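PDB 6AKZ: GlcNAc Inducible Gene 2, GIG2 from Candida albicans, which binds an iron(III) ion and is probably a cupin-type oxygenase of the DUF1479 family. Local coordinates for residues 67-71 with 72-76; 375-379 with 380-384. All blocks are in the same frame, centred on the assembly; numbering follows the deposited sequence.

Contact 1 (67-71 with 72-76); sequences IDIKD and NKLPQ
I69 and L74 form the packed side of a reversal of the chain in the loop between strand 63-65 and helix 76-85. Their side chains run side by side in the same direction, with I69 CD1 4.1 Å from L74 CD2, and both press onto helix 143-153, I69 on A151 and L74 on M152. With CG1 of the isoleucine beside the backbone N (chi1 -65°), its CG2 falls anti to that N and faces the returning chain, 3.5 Å from K73 O. Beside this pair the ring of P75 closes the base: its CD carbon comes within 3.5 Å of D68 O. P75 takes the N-cap position of helix 76-85, so the helix begins directly against this returning chain. N72 also belongs to the packed side, lying on A147 and K150 of helix 143-153.

The side that carries K70, D71 and K73 is looser and exposed. D71 and N72 both have left-handed backbone conformations and form the two corners of a turn close to type III'. It is closed by K73 N donating to K70 O at 3.2 Å, a rather long bond, bent to 140° at the hydrogen and reaching the oxygen from above the carbonyl plane. The extended side chain of K73 leaves the turn past D71 O, which its CG approaches to 3.4 Å. K70 curls back along its own segment, and its NZ bonds I67 O at 2.7 Å on a lone pair in the carbonyl plane. The carboxylate of D68 turns to the backbone N of D65. The chemistry implies a bend held by backbone conformation and an apolar face, in which K70 NZ donates to a carbonyl rather than a carboxylate and D71 OD2 and K73 NZ, 5.4 Å apart, remain unbridged.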
loop_
_atom_site.group_PDB
_atom_site.type_symbol
_atom_site.label_atom_id
_atom_site.label_comp_id
_atom_site.label_asym_id
_atom_site.label_seq_id
_atom_site.Cartn_x
_atom_site.Cartn_y
_atom_site.Cartn_z
ATOM N N ILE A 67 13.879 17.760 7.371
ATOM C CA ILE A 67 15.258 18.029 7.792
ATOM C C ILE A 67 15.842 17.046 8.807
ATOM O O ILE A 67 17.006 16.915 8.893
ATOM C CB ILE A 67 15.504 19.469 8.193
ATOM C CG1 ILE A 67 15.053 19.734 9.587
ATOM C CG2 ILE A 67 14.816 20.392 7.264
ATOM C CD1 ILE A 67 15.388 21.145 9.961
ATOM N N ASP A 68 14.997 16.390 9.577
ATOM C CA ASP A 68 15.403 15.329 10.511
ATOM C C ASP A 68 15.996 14.075 9.737
ATOM O O ASP A 68 16.625 13.219 10.344
ATOM C CB ASP A 68 14.211 14.845 11.404
ATOM C CG ASP A 68 13.493 15.967 12.248
ATOM O OD1 ASP A 68 14.145 16.994 12.566
ATOM O OD2 ASP A 68 12.250 15.785 12.659
ATOM N N ILE A 69 15.747 13.935 8.451
ATOM C CA ILE A 69 16.227 12.789 7.699
ATOM C C ILE A 69 17.644 13.077 7.251
ATOM O O ILE A 69 17.862 13.978 6.418
ATOM C CB ILE A 69 15.336 12.478 6.518
ATOM C CG1 ILE A 69 13.961 12.053 7.077
ATOM C CG2 ILE A 69 15.967 11.422 5.601
ATOM C CD1 ILE A 69 12.878 11.973 6.031
ATOM N N LYS A 70 18.614 12.394 7.852
ATOM C CA LYS A 70 20.032 12.658 7.532
ATOM C C LYS A 70 20.550 11.409 6.898
ATOM O O LYS A 70 20.173 10.338 7.345
ATOM C CB LYS A 70 20.817 12.959 8.801
ATOM C CG LYS A 70 20.337 14.130 9.622
ATOM C CD LYS A 70 20.567 15.497 8.953
ATOM C CE LYS A 70 19.646 15.839 7.765
ATOM N NZ LYS A 70 19.322 17.288 7.459
ATOM N N ASP A 71 21.350 11.524 5.833
ATOM C CA ASP A 71 21.947 10.365 5.145
ATOM C C ASP A 71 20.891 9.374 4.634
ATOM O O ASP A 71 21.102 8.182 4.759
ATOM C CB ASP A 71 22.942 9.644 6.085
ATOM C CG ASP A 71 24.104 10.538 6.501
ATOM O OD1 ASP A 71 24.607 11.306 5.655
ATOM O OD2 ASP A 71 24.514 10.491 7.678
ATOM N N ASN A 72 19.780 9.901 4.087
ATOM C CA ASN A 72 18.649 9.135 3.636
ATOM C C ASN A 72 18.190 8.015 4.569
ATOM O O ASN A 72 17.912 6.940 4.111
ATOM C CB ASN A 72 18.920 8.567 2.257
ATOM C CG ASN A 72 19.381 9.630 1.291
ATOM O OD1 ASN A 72 18.632 10.515 0.939
ATOM N ND2 ASN A 72 20.656 9.607 0.975
ATOM N N LYS A 73 18.115 8.318 5.877
ATOM C CA LYS A 73 17.650 7.395 6.901
ATOM C C LYS A 73 16.695 8.090 7.781
ATOM O O LYS A 73 16.922 9.222 8.139
ATOM C CB LYS A 73 18.781 6.949 7.834
ATOM C CG LYS A 73 19.802 6.147 7.143
ATOM C CD LYS A 73 21.031 5.880 8.018
ATOM C CE LYS A 73 22.210 5.573 7.091
ATOM N NZ LYS A 73 23.422 5.196 7.868
ATOM N N LEU A 74 15.647 7.371 8.203
ATOM C CA LEU A 74 14.825 7.913 9.255
ATOM C C LEU A 74 15.692 7.842 10.507
ATOM O O LEU A 74 16.360 6.807 10.730
ATOM C CB LEU A 74 13.558 7.109 9.471
ATOM C CG LEU A 74 12.550 7.070 8.308
ATOM C CD1 LEU A 74 11.377 6.180 8.705
ATOM C CD2 LEU A 74 12.041 8.437 7.886
ATOM N N PRO A 75 15.690 8.912 11.304
ATOM C CA PRO A 75 16.232 8.758 12.703
ATOM C C PRO A 75 15.646 7.590 13.484
ATOM O O PRO A 75 14.447 7.281 13.315
ATOM C CB PRO A 75 15.814 10.053 13.374
ATOM C CG PRO A 75 14.946 10.762 12.460
ATOM C CD PRO A 75 14.988 10.184 11.110
ATOM N N GLN A 76 16.454 7.046 14.411
ATOM C CA GLN A 76 16.103 5.904 15.190
ATOM C C GLN A 76 14.735 6.010 15.852
ATOM O O GLN A 76 13.942 5.078 15.759
ATOM C CB GLN A 76 17.234 5.584 16.221
ATOM C CG GLN A 76 16.959 4.421 17.169
ATOM C CD GLN A 76 17.607 4.615 18.553
ATOM O OE1 GLN A 76 17.365 5.614 19.278
ATOM N NE2 GLN A 76 18.413 3.654 18.932
#

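Contact 2 (375-379 with 380-384); sequences TPLSI and TNIQT
N381 reaches back across a type I beta turn to P376, its ND2 donating to P376 O at 2.9 Å along a fairly straight path (157° at the hydrogen). The acceptor lies only slightly off the amide plane, and the donor sits in the plane of the proline carbonyl. The same ND2 also bonds F253 O, so two carbonyls hold this buried amide in its rotation. The turn itself spans S378 to N381: N381 N donates to S378 O, again at 2.9 Å, but from above the carbonyl plane. One residue thus closes the turn with its backbone and braces the preceding chain with its side chain, just ahead of helix 382-394.

A water bridges S378 and T380. It accepts from T380 N at 2.8 Å and also binds S378 OG; the serine hydroxyl is placed for this by a chi1 of 75°, which sets it between its own backbone N and carbonyl carbon. A second water accepts from Q383 N and donates to I379 O, linking this i to i+4 pair, which do not meet directly.

The surrounding packing is largely apolar. The methyl CG2 of T375 crosses the N381 amide at a slant, 3.4 Å from ND2. Farther along, P376 and S378 touch I166 of the short strand 166-167, while I379 packs on I450 of helix 445-460 and Y468 of helix 466-474. L377 and I382 face helix 445-460, on R451 and A454 respectively. These two side chains are also inclined to each other and meet through their terminal methyls, L377 CD1 lying 3.9 Å from I382 CD1.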
loop_
_atom_site.group_PDB
_atom_site.type_symbol
_atom_site.label_atom_id
_atom_site.label_comp_id
_atom_site.label_asym_id
_atom_site.label_seq_id
_atom_site.Cartn_x
_atom_site.Cartn_y
_atom_site.Cartn_z
ATOM N N THR A 375 7.059 1.396 -4.777
ATOM C CA THR A 375 6.941 0.247 -5.633
ATOM C C THR A 375 8.402 -0.181 -5.942
ATOM O O THR A 375 9.072 0.355 -6.818
ATOM C CB THR A 375 6.240 0.666 -6.929
ATOM O OG1 THR A 375 4.958 1.232 -6.618
ATOM C CG2 THR A 375 6.087 -0.514 -7.855
ATOM N N PRO A 376 8.932 -1.145 -5.193
ATOM C CA PRO A 376 10.317 -1.546 -5.451
ATOM C C PRO A 376 10.473 -2.346 -6.734
ATOM O O PRO A 376 9.538 -3.051 -7.161
ATOM C CB PRO A 376 10.651 -2.430 -4.209
ATOM C CG PRO A 376 9.266 -3.054 -3.864
ATOM C CD PRO A 376 8.274 -1.918 -4.124
ATOM N N LEU A 377 11.664 -2.217 -7.302
ATOM C CA LEU A 377 12.053 -3.065 -8.385
ATOM C C LEU A 377 12.050 -4.505 -7.877
ATOM O O LEU A 377 12.804 -4.867 -6.987
ATOM C CB LEU A 377 13.402 -2.668 -9.001
ATOM C CG LEU A 377 13.948 -3.660 -10.077
ATOM C CD1 LEU A 377 13.011 -3.646 -11.271
ATOM C CD2 LEU A 377 15.326 -3.099 -10.478
ATOM N N SER A 378 11.145 -5.269 -8.372
ATOM C CA SER A 378 10.942 -6.660 -7.863
ATOM C C SER A 378 10.266 -7.489 -8.849
ATOM O O SER A 378 9.653 -7.004 -9.822
ATOM C CB SER A 378 10.162 -6.662 -6.494
ATOM O OG SER A 378 8.798 -6.387 -6.735
ATOM N N ILE A 379 10.350 -8.784 -8.660
ATOM C CA ILE A 379 9.843 -9.717 -9.724
ATOM C C ILE A 379 8.361 -9.533 -10.104
ATOM O O ILE A 379 8.007 -9.585 -11.306
ATOM C CB ILE A 379 10.217 -11.161 -9.400
ATOM C CG1 ILE A 379 10.099 -12.041 -10.622
ATOM C CG2 ILE A 379 9.427 -11.763 -8.263
ATOM C CD1 ILE A 379 11.143 -11.715 -11.666
ATOM N N THR A 380 7.512 -9.204 -9.138
ATOM C CA THR A 380 6.055 -9.030 -9.435
ATOM C C THR A 380 5.770 -7.605 -9.953
ATOM O O THR A 380 4.615 -7.312 -10.157
ATOM C CB THR A 380 5.131 -9.402 -8.258
ATOM O OG1 THR A 380 5.366 -8.531 -7.124
ATOM C CG2 THR A 380 5.341 -10.866 -7.788
ATOM N N ASN A 381 6.800 -6.736 -10.026
ATOM C CA ASN A 381 6.708 -5.384 -10.525
ATOM C C ASN A 381 7.298 -5.211 -11.931
ATOM O O ASN A 381 7.308 -4.109 -12.463
ATOM C CB ASN A 381 7.301 -4.385 -9.543
ATOM C CG ASN A 381 6.297 -4.014 -8.470
ATOM O OD1 ASN A 381 5.075 -4.073 -8.750
ATOM N ND2 ASN A 381 6.736 -3.763 -7.237
ATOM N N ILE A 382 7.804 -6.273 -12.521
ATOM C CA ILE A 382 8.334 -6.123 -13.897
ATOM C C ILE A 382 7.188 -5.785 -14.864
ATOM O O ILE A 382 7.346 -4.943 -15.788
ATOM C CB ILE A 382 9.123 -7.362 -14.316
ATOM C CG1 ILE A 382 10.316 -7.586 -13.386
ATOM C CG2 ILE A 382 9.534 -7.219 -15.762
ATOM C CD1 ILE A 382 11.354 -6.498 -13.376
ATOM N N GLN A 383 6.008 -6.343 -14.637
ATOM C CA GLN A 383 4.875 -5.962 -15.540
ATOM C C GLN A 383 4.488 -4.505 -15.389
ATOM O O GLN A 383 4.165 -3.841 -16.341
ATOM C CB GLN A 383 3.665 -6.846 -15.263
ATOM C CG GLN A 383 3.881 -8.257 -15.722
ATOM C CD GLN A 383 3.866 -8.459 -17.236
ATOM O OE1 GLN A 383 3.743 -7.508 -18.051
ATOM N NE2 GLN A 383 3.993 -9.726 -17.632
ATOM N N THR A 384 4.600 -3.999 -14.185
ATOM C CA THR A 384 4.366 -2.614 -13.907
ATOM C C THR A 384 5.388 -1.729 -14.621
ATOM O O THR A 384 4.984 -0.765 -15.239
ATOM C CB THR A 384 4.362 -2.305 -12.370
ATOM O OG1 THR A 384 3.210 -2.943 -11.830
ATOM C CG2 THR A 384 4.334 -0.829 -12.071
HETATM O O HOH W 1 7.672 -8.666 -6.369
HETATM O O HOH W 2 5.809 -8.742 -12.892
#

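Both contacts are tight turns leading into a helix, yet they occupy different depths of the fold. Contact 1 lies toward the periphery, its centre about 22 Å from the centre of the chain, and has one face laid on helix 143-153. Contact 2, its centre about 14 Å from the centre of the chain, is almost wholly buried, packed against strand 166-167 and the C-terminal helices 445-460 and 466-474. Charged side chains accordingly decorate 67-76, whereas 375-384 relies on an asparagine amide nitrogen that donates to two carbonyls, on hydroxyls and on ordered water. The two share no helix or strand, their nearest atoms are about 14 Å apart, and neither lies at the iron site.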